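Local atomic coordinates of glucose-6-phosphate 1-dehydrogenase (Mycobacterium avium, PDB entry 4LGV), a protein that probably catalyses the NADP-dependent oxidation of glucose 6-phosphate to 6-phosphogluconolactone, the entry step of the pentose phosphate pathway. Residues I72-D75 and Q76-R80; H455-E458 and Q459-G463; G426-L430 and F431-D435; E324-W328 and R329-V333. All coordinates share one frame; numbering follows the deposited sequence.

Contact 1 of 4, residues I72-D75 and Q76-R80; sequences ITLD and QLLDR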
loop_
_atom_site.group_PDB
_atom_site.type_symbol
_atom_site.label_atom_id
_atom_site.label_comp_id
_atom_site.label_asym_id
_atom_site.label_seq_id
_atom_site.Cartn_x
_atom_site.Cartn_y
_atom_site.Cartn_z
ATOM N N ILE A 72 33.903 -23.902 -53.488
ATOM C CA ILE A 72 32.785 -24.529 -54.171
ATOM C C ILE A 72 32.106 -23.484 -55.012
ATOM O O ILE A 72 32.362 -22.295 -54.864
ATOM C CB ILE A 72 31.768 -25.113 -53.186
ATOM C CG1 ILE A 72 31.219 -24.025 -52.277
ATOM C CG2 ILE A 72 32.428 -26.226 -52.379
ATOM C CD1 ILE A 72 30.086 -24.472 -51.386
ATOM N N THR A 73 31.256 -23.925 -55.914
ATOM C CA THR A 73 30.485 -23.016 -56.760
ATOM C C THR A 73 29.158 -22.682 -56.065
ATOM O O THR A 73 28.753 -23.322 -55.106
ATOM C CB THR A 73 30.137 -23.697 -58.084
ATOM O OG1 THR A 73 29.295 -24.817 -57.809
ATOM C CG2 THR A 73 31.416 -24.186 -58.841
ATOM N N LEU A 74 28.462 -21.700 -56.605
ATOM C CA LEU A 74 27.107 -21.382 -56.194
ATOM C C LEU A 74 26.160 -22.597 -56.300
ATOM O O LEU A 74 25.391 -22.863 -55.398
ATOM C CB LEU A 74 26.560 -20.173 -57.009
ATOM C CG LEU A 74 25.106 -19.774 -56.631
ATOM C CD1 LEU A 74 24.970 -19.500 -55.141
ATOM C CD2 LEU A 74 24.646 -18.567 -57.463
ATOM N N ASP A 75 26.227 -23.338 -57.401
ATOM C CA ASP A 75 25.395 -24.545 -57.532
ATOM C C ASP A 75 25.625 -25.542 -56.424
ATOM O O ASP A 75 24.700 -26.131 -55.905
ATOM C CB ASP A 75 25.635 -25.236 -58.890
ATOM C CG ASP A 75 25.016 -24.457 -60.068
ATOM O OD1 ASP A 75 24.172 -23.550 -59.833
ATOM O OD2 ASP A 75 25.394 -24.754 -61.222
ATOM N N GLN A 76 26.881 -25.752 -56.068
ATOM C CA GLN A 76 27.188 -26.673 -54.966
ATOM C C GLN A 76 26.630 -26.169 -53.631
ATOM O O GLN A 76 26.107 -26.932 -52.818
ATOM C CB GLN A 76 28.675 -26.899 -54.871
ATOM C CG GLN A 76 29.213 -27.781 -55.981
ATOM C CD GLN A 76 30.752 -27.783 -56.075
ATOM O OE1 GLN A 76 31.408 -26.738 -56.008
ATOM N NE2 GLN A 76 31.319 -28.959 -56.225
ATOM N N LEU A 77 26.675 -24.865 -53.445
ATOM C CA LEU A 77 26.059 -24.283 -52.277
ATOM C C LEU A 77 24.548 -24.502 -52.247
ATOM O O LEU A 77 23.987 -24.824 -51.220
ATOM C CB LEU A 77 26.394 -22.793 -52.178
ATOM C CG LEU A 77 25.789 -22.082 -50.982
ATOM C CD1 LEU A 77 26.390 -22.625 -49.710
ATOM C CD2 LEU A 77 25.982 -20.593 -51.075
ATOM N N LEU A 78 23.901 -24.331 -53.383
ATOM C CA LEU A 78 22.464 -24.561 -53.497
ATOM C C LEU A 78 22.062 -25.988 -53.180
ATOM O O LEU A 78 21.036 -26.207 -52.506
ATOM C CB LEU A 78 21.957 -24.170 -54.868
ATOM C CG LEU A 78 22.077 -22.664 -55.142
ATOM C CD1 LEU A 78 21.576 -22.385 -56.553
ATOM C CD2 LEU A 78 21.304 -21.794 -54.155
ATOM N N ASP A 79 22.896 -26.931 -53.607
ATOM C CA ASP A 79 22.672 -28.321 -53.249
ATOM C C ASP A 79 22.762 -28.470 -51.717
ATOM O O ASP A 79 21.963 -29.161 -51.118
ATOM C CB ASP A 79 23.678 -29.262 -53.910
ATOM C CG ASP A 79 23.480 -29.385 -55.420
ATOM O OD1 ASP A 79 22.346 -29.212 -55.901
ATOM O OD2 ASP A 79 24.506 -29.646 -56.119
ATOM N N ARG A 80 23.760 -27.847 -51.118
ATOM C CA ARG A 80 23.908 -27.894 -49.672
ATOM C C ARG A 80 22.684 -27.315 -48.959
ATOM O O ARG A 80 22.211 -27.887 -47.964
ATOM C CB ARG A 80 25.134 -27.117 -49.226
ATOM C CG ARG A 80 26.401 -27.939 -49.282
ATOM C CD ARG A 80 27.512 -27.032 -48.830
ATOM N NE ARG A 80 28.822 -27.639 -48.798
ATOM C CZ ARG A 80 29.453 -28.068 -47.701
ATOM N NH1 ARG A 80 28.908 -27.993 -46.490
ATOM N NH2 ARG A 80 30.652 -28.583 -47.827
HETATM O O HOH W 1 22.568 -27.024 -57.515
#
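T73 and Q76 meet twice at the start of helix 74-87, each side chain serving the other's backbone, and the Q76 side chain can be followed outward to see how. Its CB lies 3.6 Å from T73 O, the carbonyl that opens the helix. CG, set beside the backbone N and anti to the carbonyl carbon (chi1 -73°), turns the chain back toward the N-terminus and packs 3.5 Å from T73 OG1. CD follows past the same hydroxyl, and OE1 at the tip accepts a hydrogen bond from T73 N at 2.8 Å. That bond is nearly straight, with an N-H...O angle of 163°, and the donor lies in the amide plane on a lone pair of OE1. The residue before T73 also touches this oxygen: I72 CB lies 3.3 Å from Q76 OE1, the two side chains crossing at a slant.

The return bond runs from Q76 N to T73 OG1 at 3.1 Å, so an amide of the first turn, which has no carbonyl of a preceding turn to use, finds its acceptor in a side chain. Behind the cap, regular helical bonds such as L77 N to T73 O take over, and the CD1 methyl of I72 reaches L77 CB at 4.1 Å. Further along, a water donates to both D75 O and D79 OD1. I72 and L77 also rest on Y106 of strand 104-108, which places the helix start beside the outermost strand of the parallel sheet in the coenzyme-binding domain. This reciprocal exchange between T73, the N-cap, and Q76 is a capping box.

Contact 2 of 4, residues H455-E458 and Q459-G463; sequences HQYE and QGSWG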
loop_
_atom_site.group_PDB
_atom_site.type_symbol
_atom_site.label_atom_id
_atom_site.label_comp_id
_atom_site.label_asym_id
_atom_site.label_seq_id
_atom_site.Cartn_x
_atom_site.Cartn_y
_atom_site.Cartn_z
ATOM N N HIS A 455 27.443 -32.903 -8.623
ATOM C CA HIS A 455 26.560 -33.961 -8.148
ATOM C C HIS A 455 25.981 -34.675 -9.364
ATOM O O HIS A 455 25.442 -34.023 -10.266
ATOM C CB HIS A 455 25.376 -33.407 -7.347
ATOM C CG HIS A 455 25.709 -32.875 -5.993
ATOM N ND1 HIS A 455 26.575 -31.818 -5.792
ATOM C CD2 HIS A 455 25.249 -33.226 -4.765
ATOM C CE1 HIS A 455 26.666 -31.568 -4.497
ATOM N NE2 HIS A 455 25.870 -32.405 -3.853
ATOM N N GLN A 456 26.063 -35.999 -9.382
ATOM C CA GLN A 456 25.473 -36.806 -10.463
ATOM C C GLN A 456 23.968 -36.894 -10.254
ATOM O O GLN A 456 23.484 -36.831 -9.114
ATOM C CB GLN A 456 26.081 -38.226 -10.524
ATOM N N TYR A 457 23.231 -36.966 -11.355
ATOM C CA TYR A 457 21.813 -37.209 -11.285
ATOM C C TYR A 457 21.397 -38.034 -12.476
ATOM O O TYR A 457 22.047 -38.002 -13.514
ATOM C CB TYR A 457 21.022 -35.891 -11.223
ATOM C CG TYR A 457 21.113 -35.019 -12.454
ATOM C CD1 TYR A 457 22.188 -34.153 -12.642
ATOM C CD2 TYR A 457 20.119 -35.051 -13.434
ATOM C CE1 TYR A 457 22.246 -33.333 -13.758
ATOM C CE2 TYR A 457 20.187 -34.229 -14.538
ATOM C CZ TYR A 457 21.239 -33.371 -14.686
ATOM O OH TYR A 457 21.323 -32.569 -15.785
ATOM N N GLU A 458 20.317 -38.790 -12.296
ATOM C CA GLU A 458 19.775 -39.655 -13.341
ATOM C C GLU A 458 19.035 -38.844 -14.388
ATOM O O GLU A 458 18.336 -37.897 -14.045
ATOM C CB GLU A 458 18.821 -40.699 -12.733
ATOM C CG GLU A 458 19.522 -41.723 -11.847
ATOM C CD GLU A 458 20.398 -42.640 -12.672
ATOM O OE1 GLU A 458 19.871 -43.268 -13.623
ATOM O OE2 GLU A 458 21.613 -42.715 -12.376
ATOM N N GLN A 459 19.175 -39.246 -15.651
ATOM C CA GLN A 459 18.375 -38.690 -16.726
ATOM C C GLN A 459 16.933 -38.969 -16.414
ATOM O O GLN A 459 16.585 -40.074 -15.985
ATOM C CB GLN A 459 18.723 -39.277 -18.065
ATOM C CG GLN A 459 20.139 -38.952 -18.506
ATOM C CD GLN A 459 20.455 -39.372 -19.936
ATOM O OE1 GLN A 459 19.715 -39.073 -20.869
ATOM N NE2 GLN A 459 21.557 -40.109 -20.101
ATOM N N GLY A 460 16.095 -37.940 -16.572
ATOM C CA GLY A 460 14.673 -38.082 -16.322
ATOM C C GLY A 460 14.322 -37.728 -14.892
ATOM O O GLY A 460 13.155 -37.680 -14.561
ATOM N N SER A 461 15.313 -37.501 -14.036
ATOM C CA SER A 461 15.036 -37.025 -12.668
ATOM C C SER A 461 14.993 -35.506 -12.666
ATOM O O SER A 461 15.313 -34.873 -13.682
ATOM C CB SER A 461 16.108 -37.534 -11.670
ATOM O OG SER A 461 17.330 -36.828 -11.817
ATOM N N TRP A 462 14.611 -34.922 -11.524
ATOM C CA TRP A 462 14.600 -33.447 -11.355
ATOM C C TRP A 462 15.970 -32.883 -11.040
ATOM O O TRP A 462 16.118 -31.684 -10.886
ATOM C CB TRP A 462 13.578 -32.995 -10.274
ATOM C CG TRP A 462 12.275 -32.777 -10.884
ATOM C CD1 TRP A 462 11.142 -33.516 -10.711
ATOM C CD2 TRP A 462 11.977 -31.803 -11.879
ATOM N NE1 TRP A 462 10.129 -33.033 -11.536
ATOM C CE2 TRP A 462 10.627 -31.982 -12.255
ATOM C CE3 TRP A 462 12.716 -30.772 -12.468
ATOM C CZ2 TRP A 462 10.018 -31.183 -13.179
ATOM C CZ3 TRP A 462 12.109 -29.981 -13.404
ATOM C CH2 TRP A 462 10.774 -30.183 -13.745
ATOM N N GLY A 463 16.971 -33.740 -10.932
ATOM C CA GLY A 463 18.306 -33.277 -10.666
ATOM C C GLY A 463 18.815 -33.751 -9.321
ATOM O O GLY A 463 18.151 -34.477 -8.613
#
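S461 reaches back to E458 with both its hydroxyl and its amide, and this double grip is the tight part of the contact. OG lies 2.7 Å from E458 O and donates to it in the carbonyl plane, on a lone pair; S461 N approaches the same oxygen at 3.0 Å from above that plane, 45° out of it. Two donors arriving from different directions thus hold one carbonyl. The hydroxyl can serve here because OG is folded over its own backbone, between N and the carbonyl carbon (chi1 75°), where it also accepts from G463 N at 3.2 Å. One side chain consequently ties the chain before it to the chain after it.

Close packing continues on the Y457 side. Its CB sits 3.6 Å from G463 C, and S461 OG comes to the ring edge near the ring plane, 3.7 Å from CD2. The buried tyrosine reaches on to K341 O and the hydroxyl of T317, and its side chain also touches Y300, so the inner side of the loop leans on the mixed sheet.

The outer side is looser. E458, Q459 and G460 are exposed, and the E458 side chain bends at chi2 with only its CB close to the next residue, 3.3 Å from Q459 N. It is not wholly adrift, since Q459 NE2 bonds to R301 O and the G460 backbone is hydrogen-bonded to A342. G460, with phi 92°, occupies the third position of the turn. Leaving edge strand 454-457 of the large mixed sheet, the chain therefore reverses through a type II beta turn, E458 to S461, followed at once by an ST turn on S461.

Contact 3 of 4, residues G426-L430 and F431-D435; sequences GDRQL and FARED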
loop_
_atom_site.group_PDB
_atom_site.type_symbol
_atom_site.label_atom_id
_atom_site.label_comp_id
_atom_site.label_asym_id
_atom_site.label_seq_id
_atom_site.Cartn_x
_atom_site.Cartn_y
_atom_site.Cartn_z
ATOM N N GLY A 426 16.438 -4.266 -37.751
ATOM C CA GLY A 426 16.993 -3.353 -36.726
ATOM C C GLY A 426 16.191 -3.251 -35.425
ATOM O O GLY A 426 16.285 -2.277 -34.709
ATOM N N ASP A 427 15.394 -4.267 -35.121
ATOM C CA ASP A 427 14.644 -4.318 -33.875
ATOM C C ASP A 427 15.527 -4.988 -32.800
ATOM O O ASP A 427 15.777 -6.199 -32.842
ATOM C CB ASP A 427 13.328 -5.074 -34.147
ATOM C CG ASP A 427 12.474 -5.268 -32.914
ATOM O OD1 ASP A 427 12.781 -4.715 -31.833
ATOM O OD2 ASP A 427 11.501 -6.055 -33.017
ATOM N N ARG A 428 15.968 -4.210 -31.822
ATOM C CA ARG A 428 16.966 -4.668 -30.858
ATOM C C ARG A 428 16.441 -5.180 -29.503
ATOM O O ARG A 428 17.217 -5.383 -28.589
ATOM C CB ARG A 428 17.971 -3.545 -30.592
ATOM C CG ARG A 428 18.767 -3.116 -31.837
ATOM C CD ARG A 428 19.275 -1.658 -31.658
ATOM N NE ARG A 428 20.265 -1.615 -30.585
ATOM C CZ ARG A 428 20.472 -0.603 -29.743
ATOM N NH1 ARG A 428 19.736 0.516 -29.807
ATOM N NH2 ARG A 428 21.444 -0.718 -28.828
ATOM N N GLN A 429 15.140 -5.359 -29.391
ATOM C CA GLN A 429 14.548 -5.760 -28.115
ATOM C C GLN A 429 15.023 -7.126 -27.606
ATOM O O GLN A 429 15.087 -7.364 -26.416
ATOM C CB GLN A 429 13.011 -5.673 -28.186
ATOM C CG GLN A 429 12.218 -6.909 -28.522
ATOM C CD GLN A 429 10.720 -6.626 -28.762
ATOM O OE1 GLN A 429 10.156 -5.691 -28.203
ATOM N NE2 GLN A 429 10.085 -7.450 -29.600
ATOM N N LEU A 430 15.333 -8.009 -28.537
ATOM C CA LEU A 430 15.732 -9.364 -28.226
ATOM C C LEU A 430 17.244 -9.581 -28.216
ATOM O O LEU A 430 17.695 -10.686 -28.148
ATOM C CB LEU A 430 15.117 -10.321 -29.229
ATOM C CG LEU A 430 13.589 -10.260 -29.378
ATOM C CD1 LEU A 430 13.170 -11.078 -30.574
ATOM C CD2 LEU A 430 12.923 -10.763 -28.092
ATOM N N PHE A 431 18.003 -8.493 -28.220
ATOM C CA PHE A 431 19.442 -8.546 -28.252
ATOM C C PHE A 431 20.009 -7.770 -27.061
ATOM O O PHE A 431 19.851 -6.575 -26.951
ATOM C CB PHE A 431 19.943 -7.979 -29.558
ATOM C CG PHE A 431 19.451 -8.735 -30.782
ATOM C CD1 PHE A 431 20.067 -9.897 -31.177
ATOM C CD2 PHE A 431 18.368 -8.282 -31.512
ATOM C CE1 PHE A 431 19.609 -10.601 -32.266
ATOM C CE2 PHE A 431 17.910 -8.979 -32.616
ATOM C CZ PHE A 431 18.537 -10.121 -33.001
ATOM N N ALA A 432 20.684 -8.484 -26.179
ATOM C CA ALA A 432 21.213 -7.906 -24.981
ATOM C C ALA A 432 22.223 -6.807 -25.300
ATOM O O ALA A 432 23.026 -6.893 -26.237
ATOM C CB ALA A 432 21.852 -9.015 -24.131
ATOM N N ARG A 433 22.175 -5.769 -24.499
ATOM C CA ARG A 433 23.035 -4.620 -24.663
ATOM C C ARG A 433 24.260 -4.798 -23.775
ATOM O O ARG A 433 24.235 -5.536 -22.781
ATOM C CB ARG A 433 22.275 -3.354 -24.297
ATOM C CG ARG A 433 22.908 -2.060 -24.776
ATOM C CD ARG A 433 22.035 -0.839 -24.513
ATOM N NE ARG A 433 21.875 -0.567 -23.073
ATOM C CZ ARG A 433 21.038 0.346 -22.547
ATOM N NH1 ARG A 433 20.274 1.121 -23.331
ATOM N NH2 ARG A 433 20.963 0.505 -21.236
ATOM N N GLU A 434 25.334 -4.131 -24.159
ATOM C CA GLU A 434 26.648 -4.288 -23.549
ATOM C C GLU A 434 26.662 -4.159 -22.021
ATOM O O GLU A 434 27.287 -4.960 -21.311
ATOM C CB GLU A 434 27.561 -3.288 -24.265
ATOM C CG GLU A 434 28.816 -2.760 -23.608
ATOM C CD GLU A 434 29.350 -1.459 -24.336
ATOM O OE1 GLU A 434 29.412 -0.381 -23.712
ATOM O OE2 GLU A 434 29.705 -1.478 -25.543
ATOM N N ASP A 435 25.991 -3.144 -21.511
ATOM C CA ASP A 435 25.989 -2.904 -20.062
ATOM C C ASP A 435 25.352 -4.118 -19.326
ATOM O O ASP A 435 25.859 -4.556 -18.322
ATOM C CB ASP A 435 25.299 -1.582 -19.720
ATOM C CG ASP A 435 23.849 -1.469 -20.293
ATOM O OD1 ASP A 435 23.370 -2.285 -21.126
ATOM O OD2 ASP A 435 23.188 -0.512 -19.930
#
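With CG of F431 anti to its carbonyl carbon (chi1 -61°) and the ring turned across that bond (chi2 -81°), the phenyl group lies back against the preceding residues instead of following the chain onward. Its rim then meets backbone: D427 O lies in the ring plane, 3.5 Å from CE2, and the CA of R428 also stands at the edge. An oxygen facing the weakly positive rim of an aromatic ring is electrostatically reasonable. One ring face is taken by L430 O, 3.7 Å from F431 CG, so one carbonyl oxygen meets the ring at its edge and another over a face.

The backbone that presents these groups is a type I beta turn from R428 to F431, within the link between helix 413-424 and helix 434-449 of the C-terminal domain. It closes with F431 N to R428 O at 3.2 Å. Just upstream, G426 is the C-prime residue of a Schellman motif that ends helix 413-424. F431 touches L419 and A423 of that helix as well as L189 and V191 of strand 188-191, an edge strand of the parallel sheet.

Arginines of the turn and of the helix start add ionic contacts. R433, at the N-cap position of helix 434-449, grips D435 side-on: NE meets OD1 at 3.0 Å within the guanidinium plane, though from above the carboxylate plane of D435, while NH2 reaches the syn lone pair of OD2 at 2.8 Å. The R428 and R433 guanidinium groups come within 5.8 Å, measured NH2 to NE, but both form salt bridges to D274, and R433 NH2 has D278 as well.

Contact 4 of 4, residues E324-W328 and R329-V333; sequences EIDNW and RWAGV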
loop_
_atom_site.group_PDB
_atom_site.type_symbol
_atom_site.label_atom_id
_atom_site.label_comp_id
_atom_site.label_asym_id
_atom_site.label_seq_id
_atom_site.Cartn_x
_atom_site.Cartn_y
_atom_site.Cartn_z
ATOM N N GLU A 324 19.298 -12.537 -5.513
ATOM C CA GLU A 324 18.395 -11.546 -4.966
ATOM C C GLU A 324 18.540 -10.241 -5.745
ATOM O O GLU A 324 19.542 -10.022 -6.430
ATOM C CB GLU A 324 18.677 -11.287 -3.466
ATOM C CG GLU A 324 20.016 -10.654 -3.220
ATOM C CD GLU A 324 20.335 -10.255 -1.780
ATOM O OE1 GLU A 324 19.574 -9.499 -1.129
ATOM O OE2 GLU A 324 21.407 -10.661 -1.345
ATOM N N ILE A 325 17.546 -9.384 -5.606
ATOM C CA ILE A 325 17.572 -8.025 -6.188
ATOM C C ILE A 325 17.343 -7.035 -5.036
ATOM O O ILE A 325 16.252 -6.971 -4.464
ATOM C CB ILE A 325 16.483 -7.870 -7.243
ATOM C CG1 ILE A 325 16.710 -8.855 -8.374
ATOM C CG2 ILE A 325 16.459 -6.468 -7.807
ATOM C CD1 ILE A 325 15.516 -8.978 -9.304
ATOM N N ASP A 326 18.388 -6.303 -4.684
ATOM C CA ASP A 326 18.411 -5.524 -3.449
ATOM C C ASP A 326 17.957 -4.090 -3.670
ATOM O O ASP A 326 18.731 -3.141 -3.476
ATOM C CB ASP A 326 19.821 -5.566 -2.834
ATOM C CG ASP A 326 19.866 -4.997 -1.432
ATOM O OD1 ASP A 326 18.885 -5.114 -0.655
ATOM O OD2 ASP A 326 20.944 -4.405 -1.108
ATOM N N ASN A 327 16.688 -3.929 -4.031
ATOM C CA ASN A 327 16.137 -2.589 -4.262
ATOM C C ASN A 327 14.790 -2.402 -3.569
ATOM O O ASN A 327 14.382 -3.267 -2.811
ATOM C CB ASN A 327 16.115 -2.291 -5.740
ATOM C CG ASN A 327 15.064 -3.087 -6.515
ATOM O OD1 ASN A 327 14.214 -3.775 -5.965
ATOM N ND2 ASN A 327 15.132 -2.971 -7.841
ATOM N N TRP A 328 14.110 -1.287 -3.804
ATOM C CA TRP A 328 12.846 -1.014 -3.111
ATOM C C TRP A 328 11.748 -2.023 -3.443
ATOM O O TRP A 328 10.875 -2.267 -2.634
ATOM C CB TRP A 328 12.336 0.376 -3.422
ATOM C CG TRP A 328 13.083 1.481 -2.743
ATOM C CD1 TRP A 328 14.190 1.369 -1.979
ATOM C CD2 TRP A 328 12.789 2.894 -2.818
ATOM N NE1 TRP A 328 14.605 2.611 -1.564
ATOM C CE2 TRP A 328 13.748 3.558 -2.056
ATOM C CE3 TRP A 328 11.794 3.638 -3.433
ATOM C CZ2 TRP A 328 13.756 4.954 -1.905
ATOM C CZ3 TRP A 328 11.800 5.030 -3.299
ATOM C CH2 TRP A 328 12.766 5.671 -2.549
ATOM N N ARG A 329 11.771 -2.584 -4.656
ATOM C CA ARG A 329 10.679 -3.467 -5.099
ATOM C C ARG A 329 10.881 -4.894 -4.602
ATOM O O ARG A 329 9.909 -5.554 -4.252
ATOM C CB ARG A 329 10.572 -3.478 -6.591
ATOM C CG ARG A 329 9.357 -4.243 -7.115
ATOM C CD ARG A 329 9.214 -4.140 -8.634
ATOM N NE ARG A 329 8.849 -2.786 -8.984
ATOM C CZ ARG A 329 7.616 -2.326 -8.977
ATOM N NH1 ARG A 329 6.576 -3.095 -8.625
ATOM N NH2 ARG A 329 7.400 -1.071 -9.290
ATOM N N TRP A 330 12.128 -5.339 -4.508
ATOM C CA TRP A 330 12.407 -6.757 -4.285
ATOM C C TRP A 330 13.310 -7.121 -3.057
ATOM O O TRP A 330 13.543 -8.299 -2.825
ATOM C CB TRP A 330 13.026 -7.370 -5.548
ATOM C CG TRP A 330 12.151 -7.229 -6.769
ATOM C CD1 TRP A 330 12.398 -6.462 -7.871
ATOM C CD2 TRP A 330 10.900 -7.897 -7.026
ATOM N NE1 TRP A 330 11.386 -6.608 -8.782
ATOM C CE2 TRP A 330 10.470 -7.501 -8.293
ATOM C CE3 TRP A 330 10.112 -8.791 -6.291
ATOM C CZ2 TRP A 330 9.275 -7.922 -8.832
ATOM C CZ3 TRP A 330 8.924 -9.241 -6.833
ATOM C CH2 TRP A 330 8.515 -8.805 -8.103
ATOM N N ALA A 331 13.759 -6.161 -2.287
ATOM C CA ALA A 331 14.714 -6.473 -1.191
ATOM C C ALA A 331 14.123 -7.547 -0.289
ATOM O O ALA A 331 12.940 -7.473 0.075
ATOM C CB ALA A 331 15.055 -5.246 -0.374
ATOM N N GLY A 332 14.961 -8.511 0.083
ATOM C CA GLY A 332 14.559 -9.579 1.006
ATOM C C GLY A 332 13.792 -10.745 0.353
ATOM O O GLY A 332 13.429 -11.718 1.058
ATOM N N VAL A 333 13.520 -10.668 -0.953
ATOM C CA VAL A 333 12.786 -11.716 -1.634
ATOM C C VAL A 333 13.828 -12.671 -2.213
ATOM O O VAL A 333 14.496 -12.309 -3.152
ATOM C CB VAL A 333 11.905 -11.141 -2.751
ATOM C CG1 VAL A 333 11.304 -12.244 -3.606
ATOM C CG2 VAL A 333 10.807 -10.278 -2.175
HETATM O O HOH W 2 17.794 -7.626 -0.619
HETATM O O HOH W 3 15.462 -10.002 -3.936
#
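The chain between strands 318-323 and 335-340 folds back on itself, with D326 at the centre of an inverse gamma turn and a type II beta turn from W330 to V333; the CA atoms of D326 and A331 are 4.4 Å apart. Both turns belong to the loop of this antiparallel strand pair in the large mixed sheet. N327 ties the bend together from inside. Its CG is held between the backbone N and the carbonyl carbon (chi1 71°), which lets OD1 face the following amides: W330 N donates to it at 3.0 Å, almost in line with the C=O bond, and R329 N adds a weak bond. N327 O meanwhile accepts from A331 N.

I325 and W330 lie side by side and point the same way, their CB atoms 3.9 Å apart; the indole NE1 continues to A264 O. CG of R329 lies over one face of the W330 indole, offset toward its rim, while its guanidinium pairs with E266. Outward, W328 meets F360 of the second subunit with ring planes at about 80°, and D326 OD2 bonds to S361 of the same subunit. A water joins E324 OE1, D326 OD1 and G332 N, accepting from G332 N at 3.0 Å.

How the contacts relate
All four contacts are local, and none touches another; the nearest pair, contacts 3 and 4, still keeps about 14 Å between closest atoms. Contact 1 belongs to the coenzyme-binding domain and contacts 2 to 4 to the C-terminal domain. Contacts 1 and 2 lie at the surface, one at a helix start and one at a strand end; with contact 4 they share side-chain-to-backbone bonds. Contacts 3 and 4 are partly buried. Contact 3, its centre about 12 Å from the chain's centre, mixes a packed ring with salt bridges. Contacts 2 and 4 serve the same mixed sheet, yet of the four only contact 4 meets other subunits.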